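Local coordinates for lysin (Enterococcus phage IMEEF1, PDB 6IST), which binds calcium and, as a phage lysin with a CHAP domain, probably cleaves the peptidoglycan of its enterococcal host's cell wall, at residues Leu8-Gly13 / Gln38-Trp43; Leu32-Met37 / Trp43-Asn48; Gln55-Pro58 / Gln62-Arg65; Tyr88-Ile93 / Gln109-Pro114; Ala94-Arg99 / Thr103-Asp108. One frame throughout, in Å; residues are numbered along the deposited sequence.

Contact 1. Residues Leu8-Gly13 / Gln38-Trp43; sequences LSYVNG and QRFFGW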
# COMPACT_ATOMS: atom_id res chain seq x y z
N LEU C 8 14.32 17.63 10.39
CA LEU C 8 14.53 18.83 11.16
C LEU C 8 14.54 20.10 10.33
O LEU C 8 14.05 21.13 10.76
CB LEU C 8 15.84 18.75 11.95
CG LEU C 8 15.93 17.59 12.97
CD1 LEU C 8 17.31 17.50 13.57
CD2 LEU C 8 14.85 17.81 14.02
N SER C 9 15.10 20.02 9.14
CA SER C 9 15.01 21.16 8.21
C SER C 9 13.55 21.54 7.93
O SER C 9 13.15 22.67 8.04
CB SER C 9 15.74 20.84 6.94
OG SER C 9 15.62 21.95 6.10
N TYR C 10 12.75 20.55 7.61
CA TYR C 10 11.35 20.76 7.31
C TYR C 10 10.59 21.34 8.51
O TYR C 10 9.90 22.36 8.40
CB TYR C 10 10.70 19.44 6.83
CG TYR C 10 9.24 19.62 6.54
CD1 TYR C 10 8.80 20.25 5.40
CD2 TYR C 10 8.31 19.19 7.44
CE1 TYR C 10 7.43 20.46 5.14
CE2 TYR C 10 6.94 19.36 7.21
CZ TYR C 10 6.51 20.01 6.08
OH TYR C 10 5.13 20.17 5.91
N VAL C 11 10.74 20.70 9.66
CA VAL C 11 10.09 21.17 10.90
C VAL C 11 10.51 22.59 11.29
O VAL C 11 9.64 23.44 11.50
CB VAL C 11 10.29 20.18 12.04
CG1 VAL C 11 9.71 20.71 13.33
CG2 VAL C 11 9.55 18.91 11.67
N ASN C 12 11.81 22.86 11.32
CA ASN C 12 12.25 24.21 11.62
C ASN C 12 11.72 25.26 10.59
O ASN C 12 11.42 26.40 10.97
CB ASN C 12 13.74 24.25 11.77
CG ASN C 12 14.20 23.70 13.11
OD1 ASN C 12 13.69 24.10 14.17
ND2 ASN C 12 15.20 22.81 13.09
N GLY C 13 11.61 24.86 9.33
CA GLY C 13 11.00 25.64 8.23
C GLY C 13 9.54 25.95 8.45
O GLY C 13 9.03 26.90 7.92
N GLN C 38 3.30 11.67 7.88
CA GLN C 38 2.81 11.31 6.55
C GLN C 38 3.85 11.62 5.44
O GLN C 38 4.17 10.78 4.67
CB GLN C 38 1.54 12.02 6.21
CG GLN C 38 0.31 11.49 6.85
CD GLN C 38 -0.96 12.12 6.24
OE1 GLN C 38 -1.89 11.41 5.85
NE2 GLN C 38 -0.95 13.44 6.07
N ARG C 39 4.43 12.81 5.43
CA ARG C 39 5.38 13.17 4.37
C ARG C 39 6.64 12.35 4.42
O ARG C 39 7.20 12.02 3.38
CB ARG C 39 5.89 14.58 4.58
CG ARG C 39 4.99 15.60 4.09
CD ARG C 39 5.65 16.98 4.27
NE ARG C 39 4.50 17.83 4.30
CZ ARG C 39 3.80 18.22 3.24
NH1 ARG C 39 4.21 17.97 1.99
NH2 ARG C 39 2.72 18.94 3.45
N PHE C 40 7.17 12.11 5.62
CA PHE C 40 8.45 11.44 5.71
C PHE C 40 8.42 9.93 5.85
O PHE C 40 9.32 9.23 5.33
CB PHE C 40 9.27 12.03 6.81
CG PHE C 40 9.79 13.40 6.47
CD1 PHE C 40 11.01 13.55 5.81
CD2 PHE C 40 9.09 14.48 6.81
CE1 PHE C 40 11.44 14.80 5.42
CE2 PHE C 40 9.48 15.74 6.43
CZ PHE C 40 10.67 15.90 5.74
N PHE C 41 7.44 9.43 6.54
CA PHE C 41 7.36 7.99 6.81
C PHE C 41 6.16 7.28 6.20
O PHE C 41 6.04 6.09 6.36
CB PHE C 41 7.36 7.78 8.30
CG PHE C 41 8.64 8.15 8.92
CD1 PHE C 41 9.69 7.29 8.83
CD2 PHE C 41 8.81 9.36 9.57
CE1 PHE C 41 10.89 7.61 9.43
CE2 PHE C 41 10.02 9.71 10.11
CZ PHE C 41 11.06 8.85 9.98
N GLY C 42 5.27 8.01 5.57
CA GLY C 42 4.08 7.40 4.95
C GLY C 42 3.15 6.85 6.03
O GLY C 42 2.31 5.99 5.73
N TRP C 43 3.25 7.36 7.25
CA TRP C 43 2.42 6.91 8.39
C TRP C 43 1.43 8.05 8.71
O TRP C 43 1.88 9.18 8.97
CB TRP C 43 3.27 6.65 9.59
CG TRP C 43 2.46 6.34 10.87
CD1 TRP C 43 1.34 5.59 10.95
CD2 TRP C 43 2.77 6.73 12.18
NE1 TRP C 43 0.90 5.52 12.22
CE2 TRP C 43 1.81 6.16 13.02
CE3 TRP C 43 3.81 7.44 12.76
CZ2 TRP C 43 1.82 6.38 14.36
CZ3 TRP C 43 3.79 7.66 14.09
CH2 TRP C 43 2.82 7.12 14.89
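Tyr10 reaches from helix 4-13 to helix 29-41 and passes first Phe40, then Arg39. Its CB lies 3.7 Å from Phe40 CZ, arriving at the edge of the phenyl ring near its plane. At CG the same edge is still close, and CD2 comes 3.8 Å from Phe40 CE2. The two rings meet obliquely, with centroids 5.7 Å apart and planes at 59°. With CG anti to the backbone N (chi1 179°), the phenol is carried across the gap between these two helices of the peptidase C51 family region. Phe40 leans from the second helix onto Asp6 and Val7 of the first, while Val36 packs against Tyr10. Further out, Tyr10 CZ comes 3.6 Å from Arg39 CD, where the extended arginine chain crosses the tyrosine at about a right angle. Tyr10 OH ends 2.9 Å from Arg39 NE, and the guanidinium is turned 41° from the phenol plane. Both polar ends have a firmer partner in Asp35, one helical turn before Arg39: its OD2 is hydrogen-bonded to Tyr10 OH, and its OD1 makes a salt bridge with Arg39 NH2.

Contact 2. Residues Leu32-Met37 / Trp43-Asn48; sequences LTVDVM and WRPYGN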
# COMPACT_ATOMS: atom_id res chain seq x y z
N LEU C 32 0.45 18.88 13.05
CA LEU C 32 1.85 18.94 12.73
C LEU C 32 2.48 17.56 12.71
O LEU C 32 3.18 17.19 11.75
CB LEU C 32 2.61 19.76 13.80
CG LEU C 32 4.12 19.85 13.57
CD1 LEU C 32 4.33 20.41 12.19
CD2 LEU C 32 4.72 20.78 14.60
N THR C 33 2.20 16.78 13.75
CA THR C 33 2.76 15.44 13.88
C THR C 33 2.28 14.62 12.72
O THR C 33 3.03 13.86 12.13
CB THR C 33 2.35 14.83 15.25
OG1 THR C 33 3.16 15.47 16.28
CG2 THR C 33 2.58 13.31 15.32
N VAL C 34 1.01 14.74 12.39
CA VAL C 34 0.49 13.92 11.29
C VAL C 34 1.10 14.34 9.94
O VAL C 34 1.50 13.50 9.18
CB VAL C 34 -1.04 14.00 11.17
CG1 VAL C 34 -1.52 13.46 9.83
CG2 VAL C 34 -1.65 13.32 12.37
N ASP C 35 1.33 15.63 9.75
CA ASP C 35 1.89 16.09 8.51
C ASP C 35 3.27 15.50 8.36
O ASP C 35 3.67 15.02 7.30
CB ASP C 35 1.91 17.59 8.49
CG ASP C 35 2.51 18.17 7.18
OD1 ASP C 35 1.94 17.99 6.08
OD2 ASP C 35 3.59 18.81 7.28
N VAL C 36 4.10 15.75 9.36
CA VAL C 36 5.46 15.24 9.29
C VAL C 36 5.57 13.73 9.15
O VAL C 36 6.35 13.20 8.32
CB VAL C 36 6.27 15.71 10.49
CG1 VAL C 36 7.68 15.16 10.46
CG2 VAL C 36 6.22 17.21 10.58
N MET C 37 4.81 12.98 9.93
CA MET C 37 4.88 11.57 9.82
C MET C 37 4.38 11.10 8.41
O MET C 37 4.98 10.16 7.84
CB MET C 37 4.07 10.90 10.92
CG MET C 37 4.69 10.80 12.34
SD MET C 37 6.36 10.22 12.50
CE MET C 37 7.27 11.80 12.46
N TRP C 43 3.25 7.36 7.25
CA TRP C 43 2.42 6.91 8.39
C TRP C 43 1.43 8.05 8.71
O TRP C 43 1.88 9.18 8.97
CB TRP C 43 3.27 6.65 9.59
CG TRP C 43 2.46 6.34 10.87
CD1 TRP C 43 1.34 5.59 10.95
CD2 TRP C 43 2.77 6.73 12.18
NE1 TRP C 43 0.90 5.52 12.22
CE2 TRP C 43 1.81 6.16 13.02
CE3 TRP C 43 3.81 7.44 12.76
CZ2 TRP C 43 1.82 6.38 14.36
CZ3 TRP C 43 3.79 7.66 14.09
CH2 TRP C 43 2.82 7.12 14.89
N ARG C 44 0.12 7.77 8.72
CA ARG C 44 -0.88 8.75 9.25
C ARG C 44 -1.34 8.29 10.66
O ARG C 44 -2.16 7.38 10.80
CB ARG C 44 -2.09 8.90 8.29
CG ARG C 44 -3.13 9.85 8.79
CD ARG C 44 -4.27 10.10 7.76
NE ARG C 44 -5.31 9.07 8.00
CZ ARG C 44 -6.51 8.96 7.40
NH1 ARG C 44 -7.35 7.97 7.76
NH2 ARG C 44 -6.92 9.85 6.50
N PRO C 45 -0.80 8.91 11.72
CA PRO C 45 -1.26 8.58 13.05
C PRO C 45 -2.73 8.87 13.15
O PRO C 45 -3.21 9.78 12.55
CB PRO C 45 -0.45 9.54 13.97
CG PRO C 45 0.73 9.93 13.15
CD PRO C 45 0.24 9.97 11.73
N TYR C 46 -3.37 8.12 14.00
CA TYR C 46 -4.80 8.18 14.16
C TYR C 46 -5.19 8.94 15.43
O TYR C 46 -4.47 8.96 16.41
CB TYR C 46 -5.29 6.73 14.22
CG TYR C 46 -6.72 6.66 14.50
CD1 TYR C 46 -7.66 6.85 13.47
CD2 TYR C 46 -7.19 6.41 15.79
CE1 TYR C 46 -9.02 6.78 13.72
CE2 TYR C 46 -8.55 6.37 16.05
CZ TYR C 46 -9.45 6.54 15.02
OH TYR C 46 -10.78 6.47 15.27
N GLY C 47 -6.30 9.64 15.39
CA GLY C 47 -6.88 10.17 16.61
C GLY C 47 -6.33 11.49 17.08
O GLY C 47 -5.72 12.23 16.34
N ASN C 48 -6.64 11.82 18.31
CA ASN C 48 -6.08 13.00 18.98
C ASN C 48 -4.69 12.64 19.45
O ASN C 48 -4.31 11.49 19.38
CB ASN C 48 -6.93 13.35 20.18
CG ASN C 48 -8.25 13.93 19.77
OD1 ASN C 48 -8.32 14.57 18.77
ND2 ASN C 48 -9.29 13.75 20.60
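The side chains of Met37 and Trp43 run alongside each other in the same direction, with the thioether bent round the benzo end of the indole. Met37 CG is the bump that presses closest, 3.5 Å from Trp43 CE3. Bends at chi2 (-48°) and chi3 keep the sulfur beside the ring: Met37 SD stands 5.0 Å from the centroid of the six-membered ring of Trp43 and 80° off its normal, a Met-aromatic contact made at the edge. Pro45, two residues after the tryptophan, folds back so that its CG sits over the centre of the indole, 3.7 Å above the plane. The proline thus becomes a wedge between that face and the helix. Its CD fits between Met37 CB, 4.0 Å away, and Val34 CG2, 3.9 Å away. This is the tight reversal after helix 29-41, where the chain turns into the short strand 43-44 and runs back along the helix within the CHAP domain. The turn is closed by a weak backbone bond from Trp43 N to Met37 O, 3.3 Å long. On the outer side, Val34 CG1 lies alongside the aliphatic part of Arg44, with CG 4.1 Å away, while the guanidinium reaches on to the carbonyl of Thr217 in strand 215-219. Phe61 meets the Trp43 ring edge-to-face, and Leu57 and Pro58 also pack on this indole.

Contact 3. Residues Gln55-Pro58 / Gln62-Arg65; sequences QPLP and QRIR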
# COMPACT_ATOMS: atom_id res chain seq x y z
N GLN C 55 -1.75 3.62 20.30
CA GLN C 55 -2.12 3.09 18.98
C GLN C 55 -0.95 2.30 18.40
O GLN C 55 0.22 2.52 18.73
CB GLN C 55 -2.53 4.19 18.05
CG GLN C 55 -1.41 5.07 17.53
CD GLN C 55 -1.93 6.29 16.77
OE1 GLN C 55 -1.79 6.33 15.58
NE2 GLN C 55 -2.51 7.28 17.46
N PRO C 56 -1.25 1.31 17.54
CA PRO C 56 -0.15 0.58 16.89
C PRO C 56 0.74 1.47 16.02
O PRO C 56 0.31 2.52 15.47
CB PRO C 56 -0.88 -0.45 15.99
CG PRO C 56 -2.34 -0.29 16.26
CD PRO C 56 -2.57 1.02 16.94
N LEU C 57 1.99 1.02 15.90
CA LEU C 57 3.01 1.78 15.20
C LEU C 57 3.56 0.99 14.04
O LEU C 57 3.63 -0.20 14.12
CB LEU C 57 4.15 2.10 16.14
CG LEU C 57 3.73 2.88 17.39
CD1 LEU C 57 4.95 3.13 18.23
CD2 LEU C 57 3.09 4.21 17.10
N PRO C 58 3.97 1.67 12.96
CA PRO C 58 4.55 0.97 11.84
C PRO C 58 5.88 0.32 12.19
O PRO C 58 6.51 0.68 13.19
CB PRO C 58 4.78 2.09 10.79
CG PRO C 58 3.82 3.19 11.20
CD PRO C 58 3.83 3.12 12.69
N GLN C 62 9.58 2.93 17.62
CA GLN C 62 9.65 2.60 19.02
C GLN C 62 8.89 3.64 19.81
O GLN C 62 8.81 4.80 19.44
CB GLN C 62 11.08 2.63 19.53
CG GLN C 62 12.03 1.59 18.94
CD GLN C 62 13.47 1.96 19.24
OE1 GLN C 62 13.76 2.60 20.26
NE2 GLN C 62 14.37 1.59 18.34
N ARG C 63 8.36 3.21 20.91
CA ARG C 63 7.67 4.11 21.85
C ARG C 63 8.22 3.90 23.22
O ARG C 63 8.41 2.77 23.65
CB ARG C 63 6.18 3.78 21.79
CG ARG C 63 5.32 4.52 22.75
CD ARG C 63 3.89 4.61 22.27
NE ARG C 63 3.41 3.28 22.00
CZ ARG C 63 2.40 2.98 21.19
NH1 ARG C 63 1.77 3.88 20.49
NH2 ARG C 63 2.13 1.70 20.99
N ILE C 64 8.53 5.00 23.92
CA ILE C 64 9.21 4.97 25.19
C ILE C 64 8.54 5.94 26.15
O ILE C 64 8.42 7.13 25.87
CB ILE C 64 10.71 5.44 25.03
CG1 ILE C 64 11.39 4.69 23.89
CG2 ILE C 64 11.47 5.27 26.34
CD1 ILE C 64 12.70 5.28 23.37
N ARG C 65 8.12 5.43 27.30
CA ARG C 65 7.69 6.26 28.42
C ARG C 65 8.92 6.98 28.95
O ARG C 65 9.93 6.34 29.20
CB ARG C 65 7.17 5.40 29.55
CG ARG C 65 5.69 5.25 29.58
CD ARG C 65 5.06 5.98 30.75
NE ARG C 65 5.57 7.32 30.88
CZ ARG C 65 5.21 8.19 31.83
NH1 ARG C 65 4.30 7.84 32.75
NH2 ARG C 65 5.74 9.42 31.84
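Two torsions send the Arg63 side chain back to Gln55 and Leu57: chi1 of 176° carries CG away from the strand's backbone N, and a bend at chi3 (54°) then turns the guanidinium toward the loop. There Arg63 NH1 donates to Gln55 O at 2.7 Å, with an N-H...O angle of 153°. The bond lies in the carbonyl plane on a lone pair of the oxygen and almost within the guanidinium plane. Arg63 NH2 adds a weak bond of 3.1 Å to the same Gln55 O, and the two bonds to one oxygen probably help to hold the guanidinium's orientation. Leu57 crosses the arginine obliquely and supplies the apolar half of the contact. Its CD1 lies over the centre of the guanidinium, 3.9 Å above the plane, and also touches Arg63 CB at 3.8 Å, while CD2 approaches NH1 at 3.7 Å. Strand 62-65 is an outermost strand of the chain's six-stranded antiparallel sheet, in the CHAP domain, and is joined through its backbone to strand 132-137. The arginine therefore ties the sheet's edge to the loop that leads into it. NH1 has a second acceptor in Leu52 O, so that two backbone carbonyls of the loop converge on one nitrogen. Gln55 braces the loop from another direction, where its NE2 donates to Tyr46 O and Ala51 O. Leu57 also rests on Ile136 of the neighbouring strand.

Contact 4. Residues Tyr88-Ile93 / Gln109-Pro114; sequences YGHTGI and QNWINP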
# COMPACT_ATOMS: atom_id res chain seq x y z
N TYR C 88 -7.06 15.00 25.99
CA TYR C 88 -6.82 15.13 24.56
C TYR C 88 -5.36 14.96 24.12
O TYR C 88 -5.10 14.72 22.97
CB TYR C 88 -7.27 16.47 24.10
CG TYR C 88 -8.75 16.68 24.29
CD1 TYR C 88 -9.67 15.92 23.58
CD2 TYR C 88 -9.22 17.64 25.18
CE1 TYR C 88 -11.04 16.10 23.76
CE2 TYR C 88 -10.60 17.83 25.37
CZ TYR C 88 -11.49 17.07 24.65
OH TYR C 88 -12.85 17.25 24.82
N GLY C 89 -4.45 15.20 25.06
CA GLY C 89 -3.02 15.18 24.80
C GLY C 89 -2.48 16.43 24.12
O GLY C 89 -3.17 17.38 23.81
N HIS C 90 -1.17 16.41 23.94
CA HIS C 90 -0.50 17.40 23.10
C HIS C 90 0.63 16.67 22.44
O HIS C 90 1.08 15.67 22.94
CB HIS C 90 0.00 18.53 24.01
CG HIS C 90 0.69 19.61 23.26
ND1 HIS C 90 0.09 20.37 22.29
CD2 HIS C 90 1.97 20.01 23.32
CE1 HIS C 90 0.98 21.20 21.77
NE2 HIS C 90 2.14 20.99 22.39
N THR C 91 1.16 17.24 21.35
CA THR C 91 2.26 16.63 20.63
C THR C 91 3.00 17.70 19.91
O THR C 91 2.57 18.82 19.87
CB THR C 91 1.74 15.55 19.66
OG1 THR C 91 2.84 14.86 19.07
CG2 THR C 91 0.82 16.14 18.54
N GLY C 92 4.20 17.35 19.48
CA GLY C 92 5.02 18.25 18.66
C GLY C 92 6.31 17.45 18.38
O GLY C 92 6.42 16.26 18.69
N ILE C 93 7.29 18.06 17.69
CA ILE C 93 8.46 17.33 17.29
C ILE C 93 9.69 17.88 18.00
O ILE C 93 9.98 19.08 17.80
CB ILE C 93 8.72 17.43 15.78
CG1 ILE C 93 7.49 16.97 14.92
CG2 ILE C 93 9.95 16.60 15.38
CD1 ILE C 93 7.01 15.56 15.15
N GLN C 109 2.41 23.00 17.26
CA GLN C 109 1.27 23.90 17.00
C GLN C 109 0.35 23.93 18.12
O GLN C 109 0.23 22.94 18.86
CB GLN C 109 0.50 23.46 15.74
CG GLN C 109 1.33 23.63 14.51
CD GLN C 109 0.67 23.28 13.21
OE1 GLN C 109 1.14 23.74 12.17
NE2 GLN C 109 -0.35 22.42 13.21
N ASN C 110 -0.31 25.08 18.27
CA ASN C 110 -1.35 25.24 19.27
C ASN C 110 -0.90 25.18 20.69
O ASN C 110 -1.67 24.76 21.61
CB ASN C 110 -2.52 24.29 19.02
CG ASN C 110 -3.85 24.91 19.42
OD1 ASN C 110 -4.01 26.11 19.39
ND2 ASN C 110 -4.78 24.10 19.82
N TRP C 111 0.32 25.64 20.92
CA TRP C 111 0.89 25.73 22.26
C TRP C 111 0.83 27.18 22.67
O TRP C 111 0.23 27.50 23.71
CB TRP C 111 2.32 25.18 22.36
CG TRP C 111 2.94 25.34 23.73
CD1 TRP C 111 3.73 26.38 24.16
CD2 TRP C 111 2.71 24.53 24.85
NE1 TRP C 111 4.05 26.22 25.45
CE2 TRP C 111 3.48 25.06 25.90
CE3 TRP C 111 2.04 23.31 25.04
CZ2 TRP C 111 3.53 24.48 27.15
CZ3 TRP C 111 2.08 22.74 26.26
CH2 TRP C 111 2.84 23.31 27.33
N ILE C 112 1.50 28.04 21.92
CA ILE C 112 1.42 29.49 22.10
C ILE C 112 0.12 30.02 21.50
O ILE C 112 -0.22 29.69 20.34
CB ILE C 112 2.60 30.17 21.43
CG1 ILE C 112 3.82 29.89 22.29
CG2 ILE C 112 2.39 31.68 21.33
CD1 ILE C 112 5.11 30.05 21.51
N ASN C 113 -0.61 30.81 22.27
CA ASN C 113 -1.92 31.39 21.80
C ASN C 113 -2.80 30.28 21.27
O ASN C 113 -3.28 30.32 20.18
CB ASN C 113 -1.72 32.46 20.76
CG ASN C 113 -1.04 33.69 21.30
OD1 ASN C 113 -1.20 34.07 22.49
ND2 ASN C 113 -0.26 34.37 20.41
N PRO C 114 -3.10 29.33 22.14
CA PRO C 114 -3.92 28.21 21.66
C PRO C 114 -5.33 28.59 21.35
O PRO C 114 -5.86 29.56 21.93
CB PRO C 114 -3.90 27.24 22.81
CG PRO C 114 -3.65 28.11 24.03
CD PRO C 114 -2.75 29.18 23.52
O HOH W 1 2.28 20.12 17.26
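His90 and Trp111 cross at about a right angle, each with its ring carried anti to the backbone N. For His90, chi1 of -179° and chi2 of 61° swing the imidazole off strand 90-94 toward the loop after strand 103-108, with one face presented to the indole. Trp111 answers with chi2 of -94°, which brings the CE3 corner of its benzo ring over that face. Trp111 CE3 stands 3.4 Å above the imidazole plane, offset toward the rim, and 3.5 Å from His90 NE2. The planes are inclined, so the pair is oblique, with the imidazole centroid 5.2 Å from that of the indole's six-membered ring. At the edge of the imidazole, near its plane, His90 CE1 meets Gln109 O at 3.5 Å. Nearer Thr91, one water joins the backbones: it donates to Thr91 O and accepts from Gln109 N, both at 2.9 Å. The Gln109 side chain turns the other way, where OE1 and NE2 bond to Val19 N and Gln28 O, close to the calcium-binding Asp31. Trp111 is itself met edge-to-face by His127. NE2 of His90 is hydrogen-bonded to Asp108 OD2, and the ring also touches Cys29 and Trp80. This grouping of Cys29, His90 and Asp108 is consistent with the Cys-His-Asp catalytic triad expected of a CHAP-domain cysteine peptidase or amidase.

Contact 5. Residues Ala94-Arg99 / Thr103-Asp108; sequences ATEDGR and TFVSVD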
# COMPACT_ATOMS: atom_id res chain seq x y z
N ALA C 94 10.49 17.00 18.58
CA ALA C 94 11.76 17.40 19.34
C ALA C 94 12.76 17.79 18.27
O ALA C 94 12.96 17.06 17.30
CB ALA C 94 12.29 16.29 20.17
N THR C 95 13.36 18.96 18.41
CA THR C 95 14.29 19.45 17.37
C THR C 95 15.73 19.35 17.82
O THR C 95 16.68 19.58 16.99
CB THR C 95 13.99 20.89 16.99
OG1 THR C 95 13.77 21.70 18.15
CG2 THR C 95 12.73 20.89 16.14
N GLU C 96 15.88 18.97 19.08
CA GLU C 96 17.16 18.80 19.74
C GLU C 96 17.09 17.67 20.72
O GLU C 96 16.02 17.32 21.17
CB GLU C 96 17.51 20.10 20.50
CG GLU C 96 17.74 21.29 19.59
CD GLU C 96 17.85 22.62 20.33
OE1 GLU C 96 17.65 23.65 19.67
OE2 GLU C 96 18.09 22.64 21.57
N ASP C 97 18.23 17.10 21.12
CA ASP C 97 18.22 16.17 22.23
C ASP C 97 17.77 16.87 23.53
O ASP C 97 18.02 18.05 23.72
CB ASP C 97 19.59 15.53 22.46
CG ASP C 97 20.04 14.62 21.28
OD1 ASP C 97 19.25 14.26 20.34
OD2 ASP C 97 21.24 14.24 21.27
N GLY C 98 17.15 16.15 24.45
CA GLY C 98 16.74 16.76 25.66
C GLY C 98 17.92 17.16 26.51
O GLY C 98 19.00 16.64 26.34
N ARG C 99 17.73 18.17 27.32
CA ARG C 99 18.84 18.71 28.11
C ARG C 99 18.92 18.17 29.55
O ARG C 99 17.99 17.63 30.12
CB ARG C 99 18.74 20.23 28.10
CG ARG C 99 18.90 20.86 26.73
CD ARG C 99 18.34 22.27 26.78
NE ARG C 99 18.31 22.90 25.47
CZ ARG C 99 18.18 24.22 25.27
NH1 ARG C 99 18.10 25.08 26.30
NH2 ARG C 99 18.15 24.67 24.03
N THR C 103 14.85 20.08 30.66
CA THR C 103 14.11 20.76 29.59
C THR C 103 14.43 20.18 28.24
O THR C 103 15.35 19.33 28.08
CB THR C 103 14.37 22.29 29.59
OG1 THR C 103 15.72 22.54 29.21
CG2 THR C 103 14.12 22.90 30.97
N PHE C 104 13.62 20.56 27.26
CA PHE C 104 13.84 20.21 25.89
C PHE C 104 13.19 21.24 24.96
O PHE C 104 12.37 22.07 25.38
CB PHE C 104 13.31 18.78 25.63
CG PHE C 104 11.80 18.63 25.74
CD1 PHE C 104 11.21 18.31 26.95
CD2 PHE C 104 11.03 18.75 24.65
CE1 PHE C 104 9.84 18.18 27.09
CE2 PHE C 104 9.64 18.67 24.76
CZ PHE C 104 9.07 18.33 25.96
N VAL C 105 13.56 21.19 23.69
CA VAL C 105 12.97 22.01 22.68
C VAL C 105 12.19 21.19 21.65
O VAL C 105 12.70 20.27 21.10
CB VAL C 105 14.05 22.84 21.98
CG1 VAL C 105 13.49 23.64 20.85
CG2 VAL C 105 14.72 23.77 22.99
N SER C 106 10.94 21.56 21.40
CA SER C 106 10.14 20.99 20.36
C SER C 106 9.41 22.10 19.53
O SER C 106 9.20 23.22 20.02
CB SER C 106 9.20 19.87 20.91
OG SER C 106 8.19 20.43 21.74
N VAL C 107 9.03 21.80 18.28
CA VAL C 107 8.21 22.68 17.47
C VAL C 107 6.82 22.09 17.53
O VAL C 107 6.66 20.87 17.31
CB VAL C 107 8.70 22.70 16.05
CG1 VAL C 107 7.69 23.29 15.13
CG2 VAL C 107 9.98 23.46 16.02
N ASP C 108 5.90 22.89 18.00
CA ASP C 108 4.55 22.44 18.30
C ASP C 108 3.59 23.46 17.71
O ASP C 108 3.89 24.67 17.68
CB ASP C 108 4.17 22.44 19.79
CG ASP C 108 5.17 21.77 20.77
OD1 ASP C 108 6.13 21.06 20.42
OD2 ASP C 108 4.80 21.84 21.98
O HOH W 2 16.70 20.52 23.97
O HOH W 3 14.61 18.65 22.71
O HOH W 4 18.20 24.76 29.12
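Val105 CG2 lies over one face of the Arg99 guanidinium, 3.7 Å from Arg99 NH2, and is brushed from another direction by Glu96 OE2. These two charged groups form a salt bridge beside the valine: Arg99 NH2 donates to Glu96 OE2 over 3.2 Å at 173°, in the guanidinium plane and on the syn lone pair of the carboxylate. The other methyl, Val105 CG1, meets Thr95 OG1 at 3.3 Å. Thr95 turns its CG2 to Val107 CG2, 3.8 Å away, and also leans on Val11 and Asn12 of helix 4-13. In the backbone, the hairpin of strands 90-94 and 103-108 opens out. Ala94 and Ser106 make an antiparallel non-hydrogen-bonded pair, and Thr95 N then donates to Val105 O at 3.1 Å. Beyond this the first strand departs as a loop, and the chains rejoin where Arg99 N bonds to Thr103 O at 2.8 Å. Water fills in between: one molecule accepts from Val105 N at 2.9 Å, while another links Arg99 NH1 to Thr103 OG1, the latter bond weak. The threonine hydroxyl has stronger company in Asp101. At the far end of the strand Ser106 OG donates to Asp108 OD1, and His127 bonds to the other carboxylate oxygen, OD2. The buried Glu96 N has no partner in the model. Packing on Val105 probably shields the Glu96-Arg99 ion pair from some of the solvent, which would strengthen the attraction between the two charges.

In the fold
From the N terminus, contact 1 joins helix 4-13 to the end of helix 29-41, closing the stretch that carries the calcium-binding residues. Contact 2 crosses it, beginning earlier on the same helix and sharing Trp43, and folds the chain back along that helix. In series, contact 3 closes a short turn at the edge of the six-stranded sheet and meets contact 2 through Trp43. Contact 4 closes a longer excursion that encloses contact 5, the loop between the neighbouring strands 90-94 and 103-108. Helix 29-41 reaches this hairpin through the Thr33-Thr91 hydrogen bond, and helix 4-13 through Val11 and Leu8. Contacts 3 and 5 do not touch, their nearest atoms about 11 Å apart, though both reach the six-stranded sheet.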